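Local structure of putative NAD-dependent epimerase/dehydratase (Bacillus halodurans, 3E8X) at residues L105-G110 / R145-A150; A72-D77 / V88-G93; D156-S161 / Y165-P170. The protein is of unknown function but binds NADP and probably belongs to the short-chain dehydrogenase/reductase (SDR) family as an epimerase or dehydratase. One frame throughout, in Å; residues are numbered along the deposited sequence.

Interaction 1: L105-G110 / R145-A150; sequences LIDLWG and RHYLVA. With NAP (NADP nicotinamide-adenine-dinucleotide phosphate), chain B.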
loop_
_atom_site.group_PDB
_atom_site.type_symbol
_atom_site.label_atom_id
_atom_site.label_comp_id
_atom_site.label_asym_id
_atom_site.label_seq_id
_atom_site.Cartn_x
_atom_site.Cartn_y
_atom_site.Cartn_z
ATOM N N LEU A 105 3.487 -7.603 -2.684
ATOM C CA LEU A 105 3.573 -7.744 -4.131
ATOM C C LEU A 105 2.318 -8.399 -4.759
ATOM O O LEU A 105 1.967 -8.034 -5.875
ATOM C CB LEU A 105 4.870 -8.461 -4.527
ATOM C CG LEU A 105 6.162 -7.656 -4.275
ATOM C CD1 LEU A 105 7.431 -8.457 -4.663
ATOM C CD2 LEU A 105 6.111 -6.280 -5.040
ATOM N N ILE A 106 1.642 -9.325 -4.045
ATOM C CA ILE A 106 0.444 -10.013 -4.561
ATOM C C ILE A 106 -0.838 -9.357 -4.034
ATOM O O ILE A 106 -1.603 -8.769 -4.787
ATOM C CB ILE A 106 0.475 -11.538 -4.253
ATOM C CG1 ILE A 106 1.779 -12.146 -4.781
ATOM C CG2 ILE A 106 -0.768 -12.277 -4.813
ATOM C CD1 ILE A 106 1.968 -12.088 -6.267
ATOM N N ASP A 107 -1.057 -9.431 -2.730
ATOM C CA ASP A 107 -2.324 -9.004 -2.160
ATOM C C ASP A 107 -2.581 -7.516 -2.397
ATOM O O ASP A 107 -3.749 -7.107 -2.530
ATOM C CB ASP A 107 -2.404 -9.327 -0.640
ATOM C CG ASP A 107 -2.104 -10.790 -0.328
ATOM O OD1 ASP A 107 -2.928 -11.445 0.335
ATOM O OD2 ASP A 107 -1.048 -11.301 -0.761
ATOM N N LEU A 108 -1.521 -6.698 -2.394
ATOM C CA LEU A 108 -1.686 -5.251 -2.502
ATOM C C LEU A 108 -1.394 -4.778 -3.927
ATOM O O LEU A 108 -2.289 -4.291 -4.647
ATOM C CB LEU A 108 -0.821 -4.523 -1.483
ATOM C CG LEU A 108 -0.787 -2.976 -1.533
ATOM C CD1 LEU A 108 -2.200 -2.363 -1.625
ATOM C CD2 LEU A 108 -0.026 -2.334 -0.338
ATOM N N TRP A 109 -0.125 -4.925 -4.335
ATOM C CA TRP A 109 0.352 -4.386 -5.599
ATOM C C TRP A 109 -0.320 -5.119 -6.747
ATOM O O TRP A 109 -0.773 -4.489 -7.676
ATOM C CB TRP A 109 1.871 -4.471 -5.639
ATOM C CG TRP A 109 2.557 -3.931 -6.842
ATOM C CD1 TRP A 109 3.385 -4.615 -7.666
ATOM C CD2 TRP A 109 2.541 -2.579 -7.321
ATOM N NE1 TRP A 109 3.887 -3.774 -8.632
ATOM C CE2 TRP A 109 3.378 -2.523 -8.445
ATOM C CE3 TRP A 109 1.911 -1.406 -6.894
ATOM C CZ2 TRP A 109 3.620 -1.327 -9.159
ATOM C CZ3 TRP A 109 2.152 -0.219 -7.600
ATOM C CH2 TRP A 109 2.994 -0.205 -8.734
ATOM N N GLY A 110 -0.432 -6.448 -6.653
ATOM C CA GLY A 110 -1.156 -7.261 -7.659
ATOM C C GLY A 110 -2.600 -6.836 -7.879
ATOM O O GLY A 110 -3.062 -6.746 -9.013
ATOM N N ARG A 145 -1.091 -7.890 11.184
ATOM C CA ARG A 145 -1.356 -6.500 10.869
ATOM C C ARG A 145 -0.882 -6.064 9.484
ATOM O O ARG A 145 -1.544 -5.272 8.811
ATOM C CB ARG A 145 -0.753 -5.615 11.947
ATOM C CG ARG A 145 -1.382 -4.275 12.046
ATOM C CD ARG A 145 -0.943 -3.559 13.326
ATOM N NE ARG A 145 -1.432 -4.259 14.499
ATOM C CZ ARG A 145 -1.156 -3.924 15.750
ATOM N NH1 ARG A 145 -0.422 -2.862 16.013
ATOM N NH2 ARG A 145 -1.635 -4.656 16.750
ATOM N N HIS A 146 0.235 -6.627 9.038
ATOM C CA HIS A 146 0.779 -6.331 7.707
ATOM C C HIS A 146 -0.151 -6.826 6.597
ATOM O O HIS A 146 -0.284 -6.190 5.544
ATOM C CB HIS A 146 2.204 -6.898 7.552
ATOM C CG HIS A 146 2.254 -8.399 7.454
ATOM N ND1 HIS A 146 1.961 -9.223 8.519
ATOM C CD2 HIS A 146 2.546 -9.223 6.415
ATOM C CE1 HIS A 146 2.047 -10.487 8.135
ATOM N NE2 HIS A 146 2.424 -10.515 6.871
ATOM N N TYR A 147 -0.779 -7.981 6.833
ATOM C CA TYR A 147 -1.747 -8.536 5.913
ATOM C C TYR A 147 -3.015 -7.668 5.854
ATOM O O TYR A 147 -3.486 -7.297 4.758
ATOM C CB TYR A 147 -2.073 -9.999 6.294
ATOM C CG TYR A 147 -3.274 -10.540 5.583
ATOM C CD1 TYR A 147 -3.190 -10.987 4.249
ATOM C CD2 TYR A 147 -4.519 -10.561 6.217
ATOM C CE1 TYR A 147 -4.318 -11.470 3.587
ATOM C CE2 TYR A 147 -5.647 -11.037 5.574
ATOM C CZ TYR A 147 -5.553 -11.501 4.262
ATOM O OH TYR A 147 -6.697 -11.990 3.641
ATOM N N LEU A 148 -3.537 -7.319 7.018
ATOM C CA LEU A 148 -4.711 -6.459 7.140
ATOM C C LEU A 148 -4.573 -5.079 6.504
ATOM O O LEU A 148 -5.528 -4.537 5.893
ATOM C CB LEU A 148 -5.123 -6.327 8.631
ATOM C CG LEU A 148 -5.509 -7.599 9.415
ATOM C CD1 LEU A 148 -5.829 -7.301 10.896
ATOM C CD2 LEU A 148 -6.642 -8.363 8.725
ATOM N N VAL A 149 -3.404 -4.477 6.661
ATOM C CA VAL A 149 -3.056 -3.217 5.946
ATOM C C VAL A 149 -3.004 -3.459 4.436
ATOM O O VAL A 149 -3.551 -2.674 3.665
ATOM C CB VAL A 149 -1.708 -2.650 6.453
ATOM C CG1 VAL A 149 -1.122 -1.584 5.487
ATOM C CG2 VAL A 149 -1.849 -2.132 7.899
ATOM N N ALA A 150 -2.360 -4.543 3.991
ATOM C CA ALA A 150 -2.302 -4.801 2.551
ATOM C C ALA A 150 -3.711 -4.882 1.936
ATOM O O ALA A 150 -4.010 -4.218 0.972
ATOM C CB ALA A 150 -1.459 -6.016 2.246
HETATM P PA NAP B . -5.363 -19.566 -1.290
HETATM O O1A NAP B . -3.978 -19.231 -0.728
HETATM O O2A NAP B . -5.854 -20.998 -1.275
HETATM O O5B NAP B . -5.416 -18.911 -2.770
HETATM C C5B NAP B . -4.429 -17.993 -3.274
HETATM C C4B NAP B . -4.117 -18.200 -4.755
HETATM O O4B NAP B . -3.320 -17.077 -5.174
HETATM C C3B NAP B . -3.301 -19.472 -5.098
HETATM O O3B NAP B . -3.950 -20.352 -6.034
HETATM C C2B NAP B . -2.027 -18.949 -5.741
HETATM O O2B NAP B . -1.491 -19.725 -6.841
HETATM C C1B NAP B . -2.482 -17.560 -6.217
HETATM N N9A NAP B . -1.296 -16.717 -6.515
HETATM C C8A NAP B . -0.242 -16.504 -5.711
HETATM N N7A NAP B . 0.646 -15.725 -6.360
HETATM C C5A NAP B . 0.130 -15.452 -7.575
HETATM C C6A NAP B . 0.573 -14.710 -8.676
HETATM N N6A NAP B . 1.760 -14.071 -8.629
HETATM N N1A NAP B . -0.170 -14.642 -9.804
HETATM C C2A NAP B . -1.342 -15.277 -9.860
HETATM N N3A NAP B . -1.803 -16.003 -8.821
HETATM C C4A NAP B . -1.087 -16.100 -7.669
HETATM O O3 NAP B . -6.441 -18.662 -0.454
HETATM P PN NAP B . -8.014 -18.982 -0.150
HETATM O O1N NAP B . -8.048 -19.784 1.122
HETATM O O2N NAP B . -8.628 -19.374 -1.476
HETATM O O5D NAP B . -8.617 -17.585 0.360
HETATM C C5D NAP B . -8.944 -16.547 -0.556
HETATM C C4D NAP B . -8.528 -15.230 0.075
HETATM O O4D NAP B . -9.257 -14.972 1.276
HETATM C C3D NAP B . -7.059 -15.240 0.472
HETATM O O3D NAP B . -6.267 -14.882 -0.671
HETATM C C2D NAP B . -6.998 -14.312 1.689
HETATM O O2D NAP B . -6.434 -13.052 1.396
HETATM C C1D NAP B . -8.470 -14.114 2.122
HETATM N N1N NAP B . -8.775 -14.372 3.564
HETATM C C2N NAP B . -8.275 -15.437 4.236
HETATM C C3N NAP B . -8.609 -15.643 5.592
HETATM C C7N NAP B . -8.111 -16.835 6.379
HETATM O O7N NAP B . -8.698 -17.139 7.434
HETATM N N7N NAP B . -7.093 -17.558 5.882
HETATM C C4N NAP B . -9.458 -14.739 6.233
HETATM C C5N NAP B . -9.959 -13.663 5.520
HETATM C C6N NAP B . -9.601 -13.512 4.191
HETATM P P2B NAP B . -0.812 -21.209 -6.710
HETATM O O1X NAP B . -1.943 -22.196 -6.814
HETATM O O2X NAP B . 0.128 -21.284 -7.909
HETATM O O3X NAP B . -0.178 -21.192 -5.335
#
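Leu108 and Ala150 mark the closest backbone approach of two helical pieces, their CA atoms 5.1 Å apart. The axes of 105-110 and 145-150 run nearly in the same direction, at 27°, and come within 9.4 Å of each other. They belong to helices 100-121 and 145-160 of the Rossmann-type fold, and Tyr147 stands four residues before Lys151, the Tyr-x-x-x-Lys spacing of short-chain dehydrogenases/reductases. A wider, pi-type turn spans 105-110, where Gly110 N makes only a weak bond to Leu105 O.

Where the helices are closest, the contact is made near the backbone: CB of Leu108 meets the methyl of Ala150 at 4.1 Å, and CD1 of Leu108 comes to 3.7 Å from Ala150 O. The same leucine packs on Leu108 of the second subunit, and Trp109 on that subunit's Val149, so both helices also face the dimer interface, consistent with the helical bundle of many SDR dimers.

The cofactor side is built differently. Asp107 points its carboxylate at the edge of the Tyr147 ring, OD1 lying 3.5 Å from CE1 and near the ring plane, while the two planes stand 83° apart. Its other oxygen, OD2, accepts from Ser94 N, a bond that should restrain the rotation of the carboxylate. The CD1 end of Ile106 reaches the adenine amino nitrogen N6A of NADP, at 3.1 Å.

Although the Tyr147 side chain does not start out toward the neighbouring helix, CG anti to the backbone N (chi1 167°) carries the ring to the nicotinamide ribose. There the ribose hydroxyl O2D lies in the ring plane, 2.5 Å from Tyr147 OH; this hydrogen bond is very short, its exact length doubtful, and either oxygen could be its donor.

Interaction 2: A72-D77 / V88-G93; sequences ANLEED and VVFAAG. With NAP (NADP nicotinamide-adenine-dinucleotide phosphate), chain B.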
loop_
_atom_site.group_PDB
_atom_site.type_symbol
_atom_site.label_atom_id
_atom_site.label_comp_id
_atom_site.label_asym_id
_atom_site.label_seq_id
_atom_site.Cartn_x
_atom_site.Cartn_y
_atom_site.Cartn_z
ATOM N N ALA A 72 -0.988 -16.683 -16.700
ATOM C CA ALA A 72 -0.495 -15.339 -16.453
ATOM C C ALA A 72 -0.090 -15.276 -14.989
ATOM O O ALA A 72 -0.480 -16.117 -14.210
ATOM C CB ALA A 72 -1.558 -14.308 -16.768
ATOM N N ASN A 73 0.713 -14.275 -14.647
ATOM C CA ASN A 73 1.351 -14.152 -13.348
ATOM C C ASN A 73 1.184 -12.679 -12.938
ATOM O O ASN A 73 1.505 -11.798 -13.686
ATOM C CB ASN A 73 2.821 -14.581 -13.541
ATOM C CG ASN A 73 3.659 -14.528 -12.286
ATOM O OD1 ASN A 73 3.500 -13.683 -11.430
ATOM N ND2 ASN A 73 4.631 -15.428 -12.218
ATOM N N LEU A 74 0.726 -12.409 -11.738
ATOM C CA LEU A 74 0.557 -11.012 -11.270
ATOM C C LEU A 74 1.876 -10.203 -11.145
ATOM O O LEU A 74 1.845 -8.980 -11.042
ATOM C CB LEU A 74 -0.193 -10.980 -9.922
ATOM C CG LEU A 74 -1.699 -11.343 -9.912
ATOM C CD1 LEU A 74 -2.205 -11.554 -8.437
ATOM C CD2 LEU A 74 -2.492 -10.266 -10.666
ATOM N N GLU A 75 3.008 -10.905 -11.117
ATOM C CA GLU A 75 4.304 -10.293 -11.026
ATOM C C GLU A 75 4.928 -10.001 -12.398
ATOM O O GLU A 75 5.959 -9.346 -12.470
ATOM C CB GLU A 75 5.231 -11.167 -10.187
ATOM C CG GLU A 75 4.727 -11.352 -8.758
ATOM C CD GLU A 75 5.724 -12.024 -7.849
ATOM O OE1 GLU A 75 5.818 -13.261 -7.909
ATOM O OE2 GLU A 75 6.393 -11.319 -7.054
ATOM N N GLU A 76 4.290 -10.458 -13.471
ATOM C CA GLU A 76 4.748 -10.221 -14.817
ATOM C C GLU A 76 3.674 -9.460 -15.577
ATOM O O GLU A 76 2.723 -8.985 -14.975
ATOM C CB GLU A 76 5.078 -11.570 -15.464
ATOM C CG GLU A 76 6.237 -12.255 -14.745
ATOM C CD GLU A 76 6.538 -13.662 -15.201
ATOM O OE1 GLU A 76 5.769 -14.244 -15.996
ATOM O OE2 GLU A 76 7.572 -14.183 -14.717
ATOM N N ASP A 77 3.823 -9.304 -16.882
ATOM C CA ASP A 77 2.787 -8.679 -17.705
ATOM C C ASP A 77 1.622 -9.674 -17.873
ATOM O O ASP A 77 1.756 -10.695 -18.513
ATOM C CB ASP A 77 3.372 -8.309 -19.069
ATOM C CG ASP A 77 2.454 -7.455 -19.907
ATOM O OD1 ASP A 77 1.224 -7.444 -19.685
ATOM O OD2 ASP A 77 2.991 -6.797 -20.822
ATOM N N VAL A 88 -14.301 -9.222 -13.248
ATOM C CA VAL A 88 -13.086 -9.749 -12.625
ATOM C C VAL A 88 -13.374 -10.046 -11.192
ATOM O O VAL A 88 -13.987 -9.249 -10.533
ATOM C CB VAL A 88 -11.897 -8.737 -12.680
ATOM C CG1 VAL A 88 -10.648 -9.315 -11.969
ATOM C CG2 VAL A 88 -11.539 -8.387 -14.136
ATOM N N VAL A 89 -12.921 -11.205 -10.713
ATOM C CA VAL A 89 -12.944 -11.488 -9.251
ATOM C C VAL A 89 -11.468 -11.603 -8.814
ATOM O O VAL A 89 -10.717 -12.444 -9.338
ATOM C CB VAL A 89 -13.746 -12.766 -8.921
ATOM C CG1 VAL A 89 -13.617 -13.161 -7.430
ATOM C CG2 VAL A 89 -15.249 -12.528 -9.366
ATOM N N PHE A 90 -11.051 -10.726 -7.892
ATOM C CA PHE A 90 -9.699 -10.832 -7.349
ATOM C C PHE A 90 -9.742 -11.745 -6.105
ATOM O O PHE A 90 -10.190 -11.335 -5.002
ATOM C CB PHE A 90 -9.109 -9.449 -7.017
ATOM C CG PHE A 90 -7.635 -9.505 -6.664
ATOM C CD1 PHE A 90 -6.665 -9.507 -7.658
ATOM C CD2 PHE A 90 -7.223 -9.668 -5.354
ATOM C CE1 PHE A 90 -5.312 -9.579 -7.332
ATOM C CE2 PHE A 90 -5.875 -9.749 -5.035
ATOM C CZ PHE A 90 -4.934 -9.721 -6.015
ATOM N N ALA A 91 -9.299 -12.987 -6.301
ATOM C CA ALA A 91 -9.268 -14.000 -5.261
ATOM C C ALA A 91 -7.830 -14.495 -4.985
ATOM O O ALA A 91 -7.652 -15.585 -4.448
ATOM C CB ALA A 91 -10.219 -15.190 -5.636
ATOM N N ALA A 92 -6.815 -13.693 -5.344
ATOM C CA ALA A 92 -5.408 -14.078 -5.204
ATOM C C ALA A 92 -4.858 -13.656 -3.852
ATOM O O ALA A 92 -5.371 -12.769 -3.169
ATOM C CB ALA A 92 -4.561 -13.468 -6.334
ATOM N N GLY A 93 -3.765 -14.285 -3.478
ATOM C CA GLY A 93 -3.134 -14.022 -2.202
ATOM C C GLY A 93 -1.838 -14.788 -2.141
ATOM O O GLY A 93 -1.726 -15.889 -2.702
HETATM P PA NAP B . -5.363 -19.566 -1.290
HETATM O O1A NAP B . -3.978 -19.231 -0.728
HETATM O O2A NAP B . -5.854 -20.998 -1.275
HETATM O O5B NAP B . -5.416 -18.911 -2.770
HETATM C C5B NAP B . -4.429 -17.993 -3.274
HETATM C C4B NAP B . -4.117 -18.200 -4.755
HETATM O O4B NAP B . -3.320 -17.077 -5.174
HETATM C C3B NAP B . -3.301 -19.472 -5.098
HETATM O O3B NAP B . -3.950 -20.352 -6.034
HETATM C C2B NAP B . -2.027 -18.949 -5.741
HETATM O O2B NAP B . -1.491 -19.725 -6.841
HETATM C C1B NAP B . -2.482 -17.560 -6.217
HETATM N N9A NAP B . -1.296 -16.717 -6.515
HETATM C C8A NAP B . -0.242 -16.504 -5.711
HETATM N N7A NAP B . 0.646 -15.725 -6.360
HETATM C C5A NAP B . 0.130 -15.452 -7.575
HETATM C C6A NAP B . 0.573 -14.710 -8.676
HETATM N N6A NAP B . 1.760 -14.071 -8.629
HETATM N N1A NAP B . -0.170 -14.642 -9.804
HETATM C C2A NAP B . -1.342 -15.277 -9.860
HETATM N N3A NAP B . -1.803 -16.003 -8.821
HETATM C C4A NAP B . -1.087 -16.100 -7.669
HETATM O O3 NAP B . -6.441 -18.662 -0.454
HETATM P PN NAP B . -8.014 -18.982 -0.150
HETATM O O1N NAP B . -8.048 -19.784 1.122
HETATM O O2N NAP B . -8.628 -19.374 -1.476
HETATM O O5D NAP B . -8.617 -17.585 0.360
HETATM C C5D NAP B . -8.944 -16.547 -0.556
HETATM C C4D NAP B . -8.528 -15.230 0.075
HETATM O O4D NAP B . -9.257 -14.972 1.276
HETATM C C3D NAP B . -7.059 -15.240 0.472
HETATM O O3D NAP B . -6.267 -14.882 -0.671
HETATM C C2D NAP B . -6.998 -14.312 1.689
HETATM O O2D NAP B . -6.434 -13.052 1.396
HETATM C C1D NAP B . -8.470 -14.114 2.122
HETATM N N1N NAP B . -8.775 -14.372 3.564
HETATM C C2N NAP B . -8.275 -15.437 4.236
HETATM C C3N NAP B . -8.609 -15.643 5.592
HETATM C C7N NAP B . -8.111 -16.835 6.379
HETATM O O7N NAP B . -8.698 -17.139 7.434
HETATM N N7N NAP B . -7.093 -17.558 5.882
HETATM C C4N NAP B . -9.458 -14.739 6.233
HETATM C C5N NAP B . -9.959 -13.663 5.520
HETATM C C6N NAP B . -9.601 -13.512 4.191
HETATM P P2B NAP B . -0.812 -21.209 -6.710
HETATM O O1X NAP B . -1.943 -22.196 -6.814
HETATM O O2X NAP B . 0.128 -21.284 -7.909
HETATM O O3X NAP B . -0.178 -21.192 -5.335
#
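The phenyl ring of Phe90 meets Leu74 obliquely: the CD1 methyl of Leu74 reaches ring atom CE1 at 3.8 Å. One face of the ring carries the backbone N of Ala92, 4.0 Å above the plane and displaced toward the rim, because the ring reaches forward along the chain and lies beside the backbone that continues to Ala92. Helix 100-121 and the neighbouring strands 23-27 and 125-129 also pack around Phe90.

The same CD1 methyl touches CB of Ala92 at 3.7 Å, so a single branch of Leu74 joins 72-77 to 88-93. With its CG anti to the carbonyl carbon (chi1 -71°), Leu74 also sets CG 3.6 Å from adenine N1A of NADP. The leucine thus lies between the cofactor base and the core.

Segment 72-77 follows strand 68-71 of the Rossmann fold, and 88-93 holds the end of strand 87-90 and the loop after it, at the sheet end where the cofactor binds. Asn73 begins a type I turn closed by Glu76 N to Asn73 O, and its OD1 accepts from Glu75 N with an N-H...O angle of 159°, an Asx turn. That oxygen also accepts a weak bond from adenine N6A at 3.3 Å, much as the acidic residue at the equivalent place does in classical SDRs. Across the pocket, Gly93 N donates to ribose O4B, also at 3.3 Å.

Chemically, the segments meet through carbon atoms, whereas Asn73 OD1 and Gly93 N turn to the cofactor. Such a division is consistent with the apolar contact helping to set the spacing of the two segments, while the polar pair holds the adenosine.

Interaction 3: D156-S161 / Y165-P170; sequences DELKRS and YTIVRP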
loop_
_atom_site.group_PDB
_atom_site.type_symbol
_atom_site.label_atom_id
_atom_site.label_comp_id
_atom_site.label_asym_id
_atom_site.label_seq_id
_atom_site.Cartn_x
_atom_site.Cartn_y
_atom_site.Cartn_z
ATOM N N ASP A 156 -9.102 0.237 -0.620
ATOM C CA ASP A 156 -9.192 1.691 -0.838
ATOM C C ASP A 156 -8.893 2.118 -2.277
ATOM O O ASP A 156 -9.528 3.010 -2.798
ATOM C CB ASP A 156 -8.289 2.440 0.143
ATOM C CG ASP A 156 -8.821 2.405 1.573
ATOM O OD1 ASP A 156 -9.992 1.988 1.818
ATOM O OD2 ASP A 156 -8.039 2.750 2.469
ATOM N N GLU A 157 -7.942 1.459 -2.909
ATOM C CA GLU A 157 -7.675 1.668 -4.322
ATOM C C GLU A 157 -8.928 1.375 -5.193
ATOM O O GLU A 157 -9.282 2.131 -6.088
ATOM C CB GLU A 157 -6.484 0.799 -4.754
ATOM C CG GLU A 157 -6.046 1.040 -6.189
ATOM C CD GLU A 157 -5.090 2.231 -6.361
ATOM O OE1 GLU A 157 -4.633 2.887 -5.373
ATOM O OE2 GLU A 157 -4.728 2.448 -7.533
ATOM N N LEU A 158 -9.600 0.266 -4.913
ATOM C CA LEU A 158 -10.857 -0.094 -5.583
ATOM C C LEU A 158 -11.954 0.928 -5.340
ATOM O O LEU A 158 -12.652 1.329 -6.280
ATOM C CB LEU A 158 -11.328 -1.490 -5.138
ATOM C CG LEU A 158 -12.489 -2.143 -5.914
ATOM C CD1 LEU A 158 -12.260 -2.076 -7.422
ATOM C CD2 LEU A 158 -12.749 -3.630 -5.394
ATOM N N LYS A 159 -12.079 1.360 -4.093
ATOM C CA LYS A 159 -13.069 2.360 -3.734
ATOM C C LYS A 159 -12.835 3.713 -4.416
ATOM O O LYS A 159 -13.792 4.428 -4.628
ATOM C CB LYS A 159 -13.159 2.574 -2.202
ATOM C CG LYS A 159 -13.714 1.440 -1.400
ATOM C CD LYS A 159 -13.626 1.753 0.126
ATOM C CE LYS A 159 -14.276 0.690 0.990
ATOM N NZ LYS A 159 -14.543 1.150 2.419
ATOM N N ARG A 160 -11.580 4.081 -4.701
ATOM C CA ARG A 160 -11.238 5.281 -5.450
ATOM C C ARG A 160 -11.369 5.106 -6.962
ATOM O O ARG A 160 -11.319 6.061 -7.696
ATOM C CB ARG A 160 -9.796 5.719 -5.149
ATOM C CG ARG A 160 -9.540 6.283 -3.758
ATOM C CD ARG A 160 -8.142 6.893 -3.637
ATOM N NE ARG A 160 -7.107 5.859 -3.816
ATOM C CZ ARG A 160 -6.531 5.190 -2.826
ATOM N NH1 ARG A 160 -6.823 5.435 -1.549
ATOM N NH2 ARG A 160 -5.643 4.258 -3.124
ATOM N N SER A 161 -11.516 3.881 -7.439
ATOM C CA SER A 161 -11.588 3.608 -8.877
ATOM C C SER A 161 -12.943 3.999 -9.466
ATOM O O SER A 161 -13.881 4.344 -8.761
ATOM C CB SER A 161 -11.350 2.106 -9.135
ATOM O OG SER A 161 -12.501 1.331 -8.841
ATOM N N TYR A 165 -17.908 -1.885 -8.324
ATOM C CA TYR A 165 -17.235 -2.826 -7.447
ATOM C C TYR A 165 -18.180 -3.391 -6.412
ATOM O O TYR A 165 -19.195 -2.799 -6.096
ATOM C CB TYR A 165 -15.995 -2.198 -6.758
ATOM C CG TYR A 165 -16.287 -1.105 -5.741
ATOM C CD1 TYR A 165 -16.605 -1.419 -4.425
ATOM C CD2 TYR A 165 -16.229 0.255 -6.092
ATOM C CE1 TYR A 165 -16.882 -0.425 -3.482
ATOM C CE2 TYR A 165 -16.525 1.265 -5.134
ATOM C CZ TYR A 165 -16.823 0.907 -3.842
ATOM O OH TYR A 165 -17.117 1.873 -2.902
ATOM N N THR A 166 -17.799 -4.544 -5.869
ATOM C CA THR A 166 -18.334 -5.038 -4.581
ATOM C C THR A 166 -17.132 -5.636 -3.866
ATOM O O THR A 166 -16.358 -6.393 -4.473
ATOM C CB THR A 166 -19.419 -6.141 -4.765
ATOM O OG1 THR A 166 -20.477 -5.648 -5.589
ATOM C CG2 THR A 166 -19.974 -6.556 -3.390
ATOM N N ILE A 167 -16.994 -5.269 -2.598
ATOM C CA ILE A 167 -15.964 -5.784 -1.675
ATOM C C ILE A 167 -16.617 -6.668 -0.585
ATOM O O ILE A 167 -17.492 -6.231 0.206
ATOM C CB ILE A 167 -15.122 -4.666 -0.963
ATOM C CG1 ILE A 167 -14.410 -3.732 -1.985
ATOM C CG2 ILE A 167 -14.087 -5.270 -0.024
ATOM C CD1 ILE A 167 -14.022 -2.335 -1.423
ATOM N N VAL A 168 -16.194 -7.930 -0.636
ATOM C CA VAL A 168 -16.624 -9.009 0.279
ATOM C C VAL A 168 -15.498 -9.238 1.271
ATOM O O VAL A 168 -14.408 -9.621 0.888
ATOM C CB VAL A 168 -16.933 -10.305 -0.518
ATOM C CG1 VAL A 168 -17.609 -11.377 0.376
ATOM C CG2 VAL A 168 -17.816 -9.947 -1.730
ATOM N N ARG A 169 -15.793 -9.005 2.549
ATOM C CA ARG A 169 -14.832 -9.202 3.633
ATOM C C ARG A 169 -15.221 -10.414 4.479
ATOM O O ARG A 169 -15.926 -10.267 5.481
ATOM C CB ARG A 169 -14.762 -7.920 4.495
ATOM C CG ARG A 169 -14.130 -6.770 3.742
ATOM C CD ARG A 169 -14.279 -5.429 4.423
ATOM N NE ARG A 169 -13.357 -4.483 3.807
ATOM C CZ ARG A 169 -13.213 -3.215 4.166
ATOM N NH1 ARG A 169 -13.937 -2.685 5.131
ATOM N NH2 ARG A 169 -12.286 -2.485 3.575
ATOM N N PRO A 170 -14.778 -11.631 4.086
ATOM C CA PRO A 170 -15.076 -12.764 4.949
ATOM C C PRO A 170 -14.373 -12.684 6.292
ATOM O O PRO A 170 -13.277 -12.113 6.394
ATOM C CB PRO A 170 -14.579 -13.987 4.172
ATOM C CG PRO A 170 -14.018 -13.501 2.912
ATOM C CD PRO A 170 -14.011 -12.015 2.899
HETATM O O HOH W 1 -11.580 0.414 3.306
HETATM O O HOH W 2 -16.322 4.315 -3.629
#
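Tyr165 holds its ring in the crowded position between the backbone N and the carbonyl carbon (chi1 68°), which folds it against helix 156-160. Its CB receives CG of Leu158 at 3.6 Å, while CE2 and CZ lie beside CA of Lys159. Leu158, its CG anti to the backbone N (chi1 -169°), spreads both methyls over the strand; CD2 slides past Ile167 CG1 at 3.8 Å, the two side chains running in opposite directions.

This is the second half of a beta-alpha-beta crossover of the Rossmann fold: helix 145-160 leads into strand 164-174, and the two segments run at 158° to each other.

Lys159 stretches out beyond CG and crosses Ile167 at about a right angle, CG lying 3.8 Å from Ile167 CD1. Its NZ ends 4.4 Å from Arg169 NH2. One water accepts from both cations, in the guanidinium plane of Arg169, and donates to Asp156 OD1, probably easing their repulsion; Arg169 NH2 also has a salt bridge to Asp155. A second water, in the plane of the Tyr165 ring, bridges Tyr165 OH and Lys159 O, 2.7 Å from each.

From the N terminus, interaction 2 comes first: it closes the short loop between strands 68-71 and 87-90. Interaction 1 follows, bringing helix 100-121 against the start of helix 145-160 after strand 125-129 has intervened. Interaction 3 then closes the tight connection from the end of that helix into strand 164-174. The three are in series along the chain, none nesting in or crossing another. Interactions 1 and 2 touch directly, Asp107 OD1 lying 3.6 Å from Gly93 CA, and share NADP. Interaction 3 is about 6 Å from interaction 1 by nearest atoms but continues its helix, so helix 145-160 ties the cofactor side to the sheet.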